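PDB 7BUG: terminal oxygenase component of carbazole from Janthinobacterium sp., which catalyses the angular dioxygenation of carbazole at C-1 and C-9a, using a Rieske [2Fe-2S] cluster and a non-haem iron. Local coordinates for residues A[24-29]-A[137-142]. Residues are numbered along the deposited sequence; the frame is centred on the assembly and turned at random. Where two conformers were deposited one is given.
Sequences GFRNHW and LGDGDP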
ATOM      1  N   GLY A  24     -13.582   9.689  14.498  1.00 12.47           N
ATOM      2  CA  GLY A  24     -13.922  10.261  15.797  1.00 11.58           C
ATOM      3  C   GLY A  24     -14.970  11.354  15.709  1.00 11.80           C
ATOM      4  O   GLY A  24     -15.474  11.683  14.620  1.00 11.70           O
ATOM      5  N   PHE A  25     -15.214  11.966  16.837  1.00 12.13           N
ATOM      6  CA  PHE A  25     -16.263  12.992  17.021  1.00 11.43           C
ATOM      7  C   PHE A  25     -15.608  14.356  17.059  1.00 11.44           C
ATOM      8  O   PHE A  25     -14.767  14.654  17.939  1.00 12.54           O
ATOM      9  CB  PHE A  25     -17.064  12.694  18.285  1.00 12.60           C
ATOM     10  CG  PHE A  25     -17.784  11.375  18.201  1.00 12.15           C
ATOM     11  CD1 PHE A  25     -18.682  11.096  17.170  1.00 13.05           C
ATOM     12  CD2 PHE A  25     -17.636  10.458  19.228  1.00 12.19           C
ATOM     13  CE1 PHE A  25     -19.406   9.904  17.175  1.00 13.23           C
ATOM     14  CE2 PHE A  25     -18.384   9.285  19.225  1.00 13.36           C
ATOM     15  CZ  PHE A  25     -19.227   8.985  18.174  1.00 13.80           C
ATOM     16  N   ARG A  26     -16.065  15.232  16.176  1.00 11.69           N
ATOM     17  CA  ARG A  26     -15.666  16.636  16.157  1.00 11.73           C
ATOM     18  C   ARG A  26     -16.360  17.370  17.314  1.00 12.07           C
ATOM     19  O   ARG A  26     -17.365  16.869  17.811  1.00 12.30           O
ATOM     20  CB  ARG A  26     -15.938  17.255  14.788  1.00 12.09           C
ATOM     21  CG  ARG A  26     -15.297  18.617  14.574  1.00 12.76           C
ATOM     22  CD  ARG A  26     -15.579  19.100  13.153  1.00 12.85           C
ATOM     23  NE  ARG A  26     -14.875  20.338  12.941  1.00 13.27           N
ATOM     24  CZ  ARG A  26     -13.562  20.413  12.693  1.00 12.38           C
ATOM     25  NH1 ARG A  26     -12.866  19.317  12.400  1.00 12.49           N
ATOM     26  NH2 ARG A  26     -13.002  21.603  12.586  1.00 14.12           N
ATOM     27  N   ASN A  27     -15.807  18.507  17.715  1.00 11.62           N
ATOM     28  CA  ASN A  27     -16.376  19.413  18.733  1.00 11.85           C
ATOM     29  C   ASN A  27     -16.284  18.779  20.126  1.00 11.68           C
ATOM     30  O   ASN A  27     -17.190  18.958  20.948  1.00 12.04           O
ATOM     31  CB  ASN A  27     -17.800  19.816  18.315  1.00 12.64           C
ATOM     32  CG  ASN A  27     -17.803  20.451  16.951  1.00 12.55           C
ATOM     33  OD1 ASN A  27     -17.041  21.382  16.725  1.00 15.31           O
ATOM     34  ND2 ASN A  27     -18.595  19.955  16.010  1.00 15.88           N
ATOM     35  N   HIS A  28     -15.166  18.088  20.438  1.00 10.34           N
ATOM     36  CA  HIS A  28     -14.805  17.656  21.788  1.00 10.21           C
ATOM     37  C   HIS A  28     -13.331  17.980  22.035  1.00 10.30           C
ATOM     38  O   HIS A  28     -12.583  18.174  21.078  1.00 11.06           O
ATOM     39  CB  HIS A  28     -15.033  16.150  22.013  1.00  9.93           C
ATOM     40  CG  HIS A  28     -16.431  15.666  21.888  1.00 10.49           C
ATOM     41  ND1 HIS A  28     -17.223  15.482  22.982  1.00 11.00           N
ATOM     42  CD2 HIS A  28     -17.158  15.321  20.815  1.00 11.82           C
ATOM     43  CE1 HIS A  28     -18.410  15.043  22.539  1.00 11.22           C
ATOM     44  NE2 HIS A  28     -18.405  14.908  21.238  1.00 11.07           N
ATOM     45  N   TRP A  29     -12.990  18.031  23.295  1.00 10.72           N
ATOM     46  CA  TRP A  29     -11.628  18.104  23.815  1.00 10.93           C
ATOM     47  C   TRP A  29     -10.991  16.719  23.749  1.00 10.99           C
ATOM     48  O   TRP A  29     -11.641  15.765  24.160  1.00 11.04           O
ATOM     49  CB  TRP A  29     -11.627  18.601  25.248  1.00 11.22           C
ATOM     50  CG  TRP A  29     -12.044  20.021  25.443  1.00 12.61           C
ATOM     51  CD1 TRP A  29     -13.264  20.464  25.861  1.00 13.82           C
ATOM     52  CD2 TRP A  29     -11.205  21.177  25.312  1.00 11.79           C
ATOM     53  NE1 TRP A  29     -13.255  21.824  25.969  1.00 14.94           N
ATOM     54  CE2 TRP A  29     -12.006  22.282  25.693  1.00 12.87           C
ATOM     55  CE3 TRP A  29      -9.879  21.402  24.943  1.00 12.55           C
ATOM     56  CZ2 TRP A  29     -11.522  23.582  25.653  1.00 13.86           C
ATOM     57  CZ3 TRP A  29      -9.386  22.674  24.968  1.00 12.60           C
ATOM     58  CH2 TRP A  29     -10.198  23.750  25.313  1.00 14.07           C
ATOM     59  N   LEU A 137     -10.881  19.951  19.251  1.00 12.00           N
ATOM     60  CA  LEU A 137     -10.917  19.762  17.783  1.00 12.45           C
ATOM     61  C   LEU A 137     -12.357  20.027  17.334  1.00 13.79           C
ATOM     62  O   LEU A 137     -13.124  19.113  17.193  1.00 14.72           O
ATOM     63  CB  LEU A 137     -10.405  18.385  17.396  1.00 12.33           C
ATOM     64  CG  LEU A 137      -9.865  18.203  15.983  1.00 12.19           C
ATOM     65  CD1 LEU A 137     -10.885  18.508  14.896  1.00 12.77           C
ATOM     66  CD2 LEU A 137      -8.614  19.021  15.751  1.00 11.76           C
ATOM     67  N   GLY A 138     -12.652  21.299  17.190  1.00 13.72           N
ATOM     68  CA  GLY A 138     -14.007  21.745  16.863  1.00 14.32           C
ATOM     69  C   GLY A 138     -14.022  23.204  16.544  1.00 15.10           C
ATOM     70  O   GLY A 138     -13.022  23.903  16.679  1.00 14.85           O
ATOM     71  N   ASP A 139     -15.221  23.663  16.261  1.00 18.03           N
ATOM     72  CA  ASP A 139     -15.490  24.992  15.689  1.00 18.65           C
ATOM     73  C   ASP A 139     -16.292  25.780  16.718  1.00 20.32           C
ATOM     74  O   ASP A 139     -17.001  25.158  17.516  1.00 22.27           O
ATOM     75  CB  ASP A 139     -16.320  24.835  14.424  1.00 20.37           C
ATOM     76  CG  ASP A 139     -15.655  23.859  13.479  1.00 22.28           C
ATOM     77  OD1 ASP A 139     -14.426  24.092  13.183  1.00 20.82           O
ATOM     78  OD2 ASP A 139     -16.329  22.833  13.159  1.00 20.45           O
ATOM     79  N   GLY A 140     -16.067  27.068  16.800  1.00 22.67           N
ATOM     80  CA  GLY A 140     -16.840  27.910  17.727  1.00 25.58           C
ATOM     81  C   GLY A 140     -16.320  27.838  19.148  1.00 26.00           C
ATOM     82  O   GLY A 140     -15.209  27.310  19.396  1.00 25.92           O
ATOM     83  N   ASP A 141     -17.079  28.410  20.077  1.00 27.27           N
ATOM     84  CA  ASP A 141     -16.697  28.565  21.498  0.50 28.51           C
ATOM     85  C   ASP A 141     -16.654  27.174  22.119  1.00 24.15           C
ATOM     86  O   ASP A 141     -17.663  26.457  22.077  1.00 24.01           O
ATOM     87  CB  ASP A 141     -17.710  29.491  22.184  0.50 31.76           C
ATOM     88  CG  ASP A 141     -17.980  30.773  21.406  0.50 34.15           C
ATOM     89  OD1 ASP A 141     -17.068  31.230  20.708  0.50 37.96           O
ATOM     90  OD2 ASP A 141     -19.108  31.287  21.485  0.50 37.24           O
ATOM     91  N   PRO A 142     -15.543  26.744  22.733  1.00 23.81           N
ATOM     92  CA  PRO A 142     -15.521  25.425  23.329  1.00 22.27           C
ATOM     93  C   PRO A 142     -16.330  25.389  24.623  1.00 21.94           C
ATOM     94  O   PRO A 142     -16.469  26.431  25.309  1.00 17.57           O
ATOM     95  CB  PRO A 142     -14.046  25.187  23.686  1.00 20.78           C
ATOM     96  CG  PRO A 142     -13.441  26.556  23.761  1.00 22.78           C
ATOM     97  CD  PRO A 142     -14.258  27.427  22.831  1.00 22.96           C
TER
HETATM   98  O   HOH W   1     -18.669  21.707  13.550  1.00 27.22           O
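At the edge of the antiparallel sheet of the Rieske domain, the turn leading into outermost strand 28-32 meets the loop that follows strand 132-137: R26 and N27 reach D139. R26 has CG anti to its backbone N (chi1 -168°) and continues extended as far as NE, giving the reach needed to grip the D139 carboxylate side-on. NE meets OD2 at 2.9 Å in a nearly straight bond (176°), and NH2 meets OD1, also at 2.9 Å. Both oxygens are approached on their syn sides and lie close to the guanidinium plane, although the two planar groups are turned 28° apart. G138 CA packs over one guanidinium face, and L137 CD1 approaches NH1 obliquely at 3.3 Å. N27 makes two direct bonds to the loop: its backbone N donates to L137 O at 2.8 Å, and its OD1 accepts the N-H of D139 at 3.0 Å from N, almost along the C=O axis. OD1 also lies 3.1 Å from G138 CA, where a CB would collide with it, so glycine suits the position. N27 ND2 donates to Q374 O and to a water that donates to D139 OD2. Farther along, P142 CB approaches W29 CZ2 obliquely at 3.6 Å, a contact suited to two apolar rings, while the indole NE1 donates to P143 O. K122 and R26 probably favour an ionised D139. Directed bonds to D139, E51, Q377 and Y124 fix the buried guanidinium, tying the loop after strand 132-137 to the turn before edge strand 28-32.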